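Local coordinates for endo-1,4-beta-mannanase (Eisenia fetida, PDB 5Y6T), which probably hydrolyses internal beta-1,4-mannosidic linkages of mannan polysaccharides, cutting within the chain, at residues A[34-40]-A[71-77]; A[191-195]-A[229-233]. All coordinates share one frame; numbering follows the deposited sequence. Where two conformers were deposited one is given.

Contact 1: residues A[34-40]-A[71-77]; sequences YGRDFGN and HCDGGYT
A chi1 of -167° swings the Tyr76 ring away from its backbone N and into the space between Arg36 and Asn40. Arg36, extended from CG to NE in one of two modelled conformers, crosses one face: its CG makes a CH-pi contact 3.8 Å from the ring centroid, and its guanidinium plane lies 20° from the ring plane. Over the opposite face Asn40 stands its amide upright, planes 89° apart, with ND2 3.4 Å from Tyr76 CE2. A long aliphatic arm with a flat end and a short amide suit the two faces of one phenol. Replacing Tyr76 by alanine is likely to open a gap between Arg36 and Asn40 and cost the arginine its flat partner.

Cys72 SG sits over Tyr34, 3.9 Å from the ring centroid, a sulfur-aromatic contact. Tyr34 OH is hydrogen-bonded to Asn119 ND2 and to a water (2.8 Å) that donates to Asp73 OD2. Positive phi suits a glycine at Gly35, whose N lies 3.6 Å from Cys72 SG. Another water accepts from Tyr76 N and lies 2.9 Å from Gly35 O. With no direct hydrogen bond between them, these barrel loops are joined by ring faces, sulfur and bridging water.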
loop_
_atom_site.group_PDB
_atom_site.type_symbol
_atom_site.label_atom_id
_atom_site.label_comp_id
_atom_site.label_asym_id
_atom_site.label_seq_id
_atom_site.Cartn_x
_atom_site.Cartn_y
_atom_site.Cartn_z
ATOM N N TYR A 34 -14.671 6.355 4.082
ATOM C CA TYR A 34 -13.417 6.076 4.767
ATOM C C TYR A 34 -13.551 5.219 6.013
ATOM O O TYR A 34 -14.275 5.573 6.971
ATOM C CB TYR A 34 -12.791 7.420 5.128
ATOM C CG TYR A 34 -11.528 7.357 5.900
ATOM C CD1 TYR A 34 -10.273 7.306 5.260
ATOM C CD2 TYR A 34 -11.548 7.459 7.262
ATOM C CE1 TYR A 34 -9.104 7.306 6.025
ATOM C CE2 TYR A 34 -10.376 7.462 8.007
ATOM C CZ TYR A 34 -9.169 7.403 7.372
ATOM O OH TYR A 34 -8.009 7.404 8.155
ATOM N N GLY A 35 -12.831 4.095 6.035
ATOM C CA GLY A 35 -12.783 3.158 7.131
ATOM C C GLY A 35 -14.067 2.380 7.315
ATOM O O GLY A 35 -14.132 1.547 8.189
ATOM N N ARG A 36 -15.064 2.601 6.415
ATOM C CA ARG A 36 -16.378 1.991 6.576
ATOM C C ARG A 36 -16.869 1.408 5.262
ATOM O O ARG A 36 -18.069 1.353 4.970
ATOM C CB ARG A 36 -17.352 3.039 7.142
ATOM C CG ARG A 36 -16.904 3.546 8.488
ATOM C CD ARG A 36 -17.902 4.506 9.110
ATOM N NE ARG A 36 -17.597 4.828 10.505
ATOM C CZ ARG A 36 -18.520 4.939 11.469
ATOM N NH1 ARG A 36 -19.818 4.745 11.209
ATOM N NH2 ARG A 36 -18.151 5.251 12.700
ATOM N N ASP A 37 -15.930 0.940 4.441
ATOM C CA ASP A 37 -16.295 0.355 3.158
ATOM C C ASP A 37 -16.584 -1.139 3.218
ATOM O O ASP A 37 -17.375 -1.675 2.441
ATOM C CB ASP A 37 -15.164 0.615 2.163
ATOM C CG ASP A 37 -15.175 2.044 1.660
ATOM O OD1 ASP A 37 -16.285 2.525 1.341
ATOM O OD2 ASP A 37 -14.127 2.653 1.511
ATOM N N PHE A 38 -15.830 -1.820 4.054
ATOM C CA PHE A 38 -15.916 -3.268 4.236
ATOM C C PHE A 38 -16.226 -3.620 5.673
ATOM O O PHE A 38 -15.708 -3.012 6.593
ATOM C CB PHE A 38 -14.584 -3.898 3.777
ATOM C CG PHE A 38 -14.225 -3.547 2.357
ATOM C CD1 PHE A 38 -14.713 -4.231 1.283
ATOM C CD2 PHE A 38 -13.331 -2.502 2.105
ATOM C CE1 PHE A 38 -14.388 -3.893 -0.009
ATOM C CE2 PHE A 38 -12.967 -2.179 0.824
ATOM C CZ PHE A 38 -13.474 -2.847 -0.248
ATOM N N GLY A 39 -17.014 -4.661 5.884
ATOM C CA GLY A 39 -17.367 -5.002 7.241
ATOM C C GLY A 39 -18.689 -4.319 7.669
ATOM O O GLY A 39 -19.163 -3.335 7.045
ATOM N N ASN A 40 -19.275 -4.890 8.702
ATOM C CA ASN A 40 -20.527 -4.357 9.331
ATOM C C ASN A 40 -21.648 -4.144 8.321
ATOM O O ASN A 40 -22.465 -3.234 8.460
ATOM C CB ASN A 40 -20.213 -3.154 10.189
ATOM C CG ASN A 40 -19.309 -3.515 11.361
ATOM O OD1 ASN A 40 -19.427 -4.617 11.925
ATOM N ND2 ASN A 40 -18.446 -2.585 11.765
ATOM N N HIS A 71 -9.086 -0.837 7.419
ATOM C CA HIS A 71 -9.370 -0.410 8.789
ATOM C C HIS A 71 -9.079 1.076 9.051
ATOM O O HIS A 71 -9.694 1.691 9.974
ATOM C CB HIS A 71 -8.561 -1.186 9.825
ATOM C CG HIS A 71 -8.697 -2.678 9.725
ATOM N ND1 HIS A 71 -9.914 -3.321 9.754
ATOM C CD2 HIS A 71 -7.757 -3.642 9.748
ATOM C CE1 HIS A 71 -9.721 -4.637 9.762
ATOM N NE2 HIS A 71 -8.409 -4.855 9.744
ATOM N N CYS A 72 -8.084 1.596 8.343
ATOM C CA CYS A 72 -7.717 3.031 8.429
ATOM C C CYS A 72 -7.234 3.348 9.838
ATOM O O CYS A 72 -6.219 2.785 10.298
ATOM C CB CYS A 72 -8.884 3.928 7.935
ATOM S SG CYS A 72 -9.244 3.676 6.176
ATOM N N ASP A 73 -7.969 4.116 10.610
ATOM C CA ASP A 73 -7.539 4.463 11.963
ATOM C C ASP A 73 -8.139 3.551 13.044
ATOM O O ASP A 73 -7.964 3.773 14.188
ATOM C CB ASP A 73 -7.965 5.920 12.274
ATOM C CG ASP A 73 -9.485 6.115 12.192
ATOM O OD1 ASP A 73 -10.246 5.177 12.005
ATOM O OD2 ASP A 73 -9.948 7.229 12.335
ATOM N N GLY A 74 -8.784 2.452 12.644
ATOM C CA GLY A 74 -9.396 1.489 13.582
ATOM C C GLY A 74 -10.697 1.935 14.244
ATOM O O GLY A 74 -11.109 1.354 15.223
ATOM N N GLY A 75 -11.293 3.010 13.716
ATOM C CA GLY A 75 -12.492 3.583 14.297
ATOM C C GLY A 75 -13.750 2.788 14.097
ATOM O O GLY A 75 -14.658 2.907 14.908
ATOM N N TYR A 76 -13.803 1.934 13.070
ATOM C CA TYR A 76 -14.968 1.126 12.804
ATOM C C TYR A 76 -14.727 -0.372 12.762
ATOM O O TYR A 76 -15.541 -1.114 13.250
ATOM C CB TYR A 76 -15.548 1.588 11.503
ATOM C CG TYR A 76 -16.942 1.132 11.096
ATOM C CD1 TYR A 76 -18.096 1.495 11.827
ATOM C CD2 TYR A 76 -17.118 0.384 9.927
ATOM C CE1 TYR A 76 -19.338 1.153 11.379
ATOM C CE2 TYR A 76 -18.352 -0.015 9.508
ATOM C CZ TYR A 76 -19.468 0.398 10.193
ATOM O OH TYR A 76 -20.720 0.021 9.700
ATOM N N THR A 77 -13.623 -0.779 12.147
ATOM C CA THR A 77 -13.107 -2.119 12.151
ATOM C C THR A 77 -11.630 -2.032 12.515
ATOM O O THR A 77 -10.992 -0.978 12.313
ATOM C CB THR A 77 -13.246 -2.784 10.779
ATOM O OG1 THR A 77 -12.482 -2.079 9.792
ATOM C CG2 THR A 77 -14.769 -2.898 10.373
HETATM O O HOH W 1 -8.517 8.902 10.420
HETATM O O HOH W 2 -13.739 -1.226 7.629
HETATM O O HOH W 3 -12.350 1.588 10.505
HETATM O O HOH W 4 -16.366 -3.774 13.697
#

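Contact 2: residues A[191-195]-A[229-233]; sequences SGAGW and WSERA
Trp229 offers one face of its indole to Trp195, whose CZ3 comes within 3.5 Å of Trp229 CD1, where two loops meet beyond strands of the GH5 (beta/alpha)8 barrel. With planes inclined at 52° the rings meet at a slant, and the two side chains run antiparallel alongside each other. Ala193 adds its CB to the benzene part of Trp229 as an off-centre CH-pi contact, 3.8 Å from CH2; so small a methyl lets the backbone at Ala193 come close to the Trp229 ring. At the indole edge lies Ser191 OG, 3.4 Å from Trp229 CH2. A chi1 of 70° also turns this OG back to accept from Ala193 N in an ST turn, while it bonds Leu188 O as well.

A second ST turn starts at Ser230, whose OG accepts from both Arg232 N and Arg232 NH1. That grip steadies Arg232, whose CD packs 3.6 Å from Ser191 CB. Trp195 NE1 is held by Ala121 O, and a bound Tris molecule, probably from the crystallisation liquor, lies about 5 Å from its side chain. Finally, one water accepts from Trp229 NE1 (3.0 Å) and donates to Ser191 O (2.7 Å).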
loop_
_atom_site.group_PDB
_atom_site.type_symbol
_atom_site.label_atom_id
_atom_site.label_comp_id
_atom_site.label_asym_id
_atom_site.label_seq_id
_atom_site.Cartn_x
_atom_site.Cartn_y
_atom_site.Cartn_z
ATOM N N SER A 191 12.120 16.356 8.154
ATOM C CA SER A 191 11.384 15.927 6.942
ATOM C C SER A 191 9.896 16.203 7.010
ATOM O O SER A 191 9.216 16.102 6.032
ATOM C CB SER A 191 11.611 14.415 6.785
ATOM O OG SER A 191 10.922 13.691 7.798
ATOM N N GLY A 192 9.366 16.524 8.192
ATOM C CA GLY A 192 7.949 16.592 8.436
ATOM C C GLY A 192 7.268 15.266 8.838
ATOM O O GLY A 192 6.076 15.239 9.246
ATOM N N ALA A 193 8.014 14.163 8.852
ATOM C CA ALA A 193 7.527 12.891 9.448
ATOM C C ALA A 193 7.028 13.088 10.876
ATOM O O ALA A 193 7.512 13.947 11.631
ATOM C CB ALA A 193 8.608 11.828 9.387
ATOM N N GLY A 194 6.083 12.256 11.276
ATOM C CA GLY A 194 5.569 12.322 12.645
ATOM C C GLY A 194 4.504 13.380 12.853
ATOM O O GLY A 194 4.284 13.857 13.956
ATOM N N TRP A 195 3.803 13.724 11.785
ATOM C CA TRP A 195 2.739 14.760 11.890
ATOM C C TRP A 195 1.527 14.265 12.681
ATOM O O TRP A 195 0.745 15.059 13.204
ATOM C CB TRP A 195 2.271 15.190 10.498
ATOM C CG TRP A 195 1.675 14.111 9.623
ATOM C CD1 TRP A 195 0.363 13.739 9.573
ATOM C CD2 TRP A 195 2.357 13.284 8.669
ATOM N NE1 TRP A 195 0.180 12.785 8.650
ATOM C CE2 TRP A 195 1.388 12.474 8.069
ATOM C CE3 TRP A 195 3.686 13.224 8.185
ATOM C CZ2 TRP A 195 1.698 11.548 7.054
ATOM C CZ3 TRP A 195 4.002 12.277 7.257
ATOM C CH2 TRP A 195 3.002 11.430 6.691
ATOM N N TRP A 229 5.730 7.461 2.969
ATOM C CA TRP A 229 5.236 8.760 2.551
ATOM C C TRP A 229 6.182 9.541 1.622
ATOM O O TRP A 229 5.757 10.470 0.955
ATOM C CB TRP A 229 4.886 9.579 3.776
ATOM C CG TRP A 229 5.820 10.729 4.116
ATOM C CD1 TRP A 229 5.475 12.070 4.040
ATOM C CD2 TRP A 229 7.156 10.680 4.663
ATOM N NE1 TRP A 229 6.522 12.820 4.508
ATOM C CE2 TRP A 229 7.548 12.009 4.919
ATOM C CE3 TRP A 229 8.053 9.653 5.012
ATOM C CZ2 TRP A 229 8.810 12.329 5.436
ATOM C CZ3 TRP A 229 9.295 9.977 5.511
ATOM C CH2 TRP A 229 9.668 11.319 5.741
ATOM N N SER A 230 7.425 9.121 1.547
ATOM C CA SER A 230 8.453 9.725 0.659
ATOM C C SER A 230 9.587 8.670 0.545
ATOM O O SER A 230 9.539 7.619 1.209
ATOM C CB SER A 230 8.960 11.014 1.287
ATOM O OG SER A 230 9.818 10.742 2.352
ATOM N N GLU A 231 10.540 8.929 -0.355
ATOM C CA GLU A 231 11.682 8.078 -0.552
ATOM C C GLU A 231 12.540 8.013 0.699
ATOM O O GLU A 231 13.380 7.123 0.793
ATOM C CB GLU A 231 12.542 8.568 -1.737
ATOM C CG GLU A 231 13.234 9.932 -1.482
ATOM C CD GLU A 231 12.387 11.163 -1.857
ATOM O OE1 GLU A 231 11.141 11.069 -1.955
ATOM O OE2 GLU A 231 13.035 12.251 -1.940
ATOM N N ARG A 232 12.392 8.989 1.627
ATOM C CA ARG A 232 13.300 9.135 2.723
ATOM C C ARG A 232 13.352 7.959 3.673
ATOM O O ARG A 232 14.311 7.830 4.444
ATOM C CB ARG A 232 12.970 10.384 3.535
ATOM C CG ARG A 232 13.017 11.699 2.763
ATOM C CD ARG A 232 12.703 12.782 3.782
ATOM N NE ARG A 232 12.470 14.107 3.208
ATOM C CZ ARG A 232 11.330 14.580 2.698
ATOM N NH1 ARG A 232 10.254 13.828 2.516
ATOM N NH2 ARG A 232 11.317 15.861 2.284
ATOM N N ALA A 233 12.313 7.094 3.663
ATOM C CA ALA A 233 12.301 5.903 4.470
ATOM C C ALA A 233 12.446 4.562 3.734
ATOM O O ALA A 233 12.328 3.492 4.374
ATOM C CB ALA A 233 11.014 5.901 5.283
HETATM O O HOH W 5 6.838 15.763 4.759
#

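In the fold
From the N terminus, strand 20-28 runs into the loop holding 34-40, helix 42-60 follows, and strand 65-72 returns parallel to the first; contact 1 closes this beta-alpha-beta unit by joining the loops that leave its two strands. Further on, the loop with 191-195 follows strands 159-163 and 165-166, helix 201-218 comes next, and strand 223-228 leads into 229-233, so contact 2 closes a later loop in the same manner. The two are in series and neither nest nor cross. Both lie beyond the C-terminal ends of barrel strands, the side where GH5 enzymes carry their active site, with centres about 25 Å apart and nearest atoms about 10 Å apart.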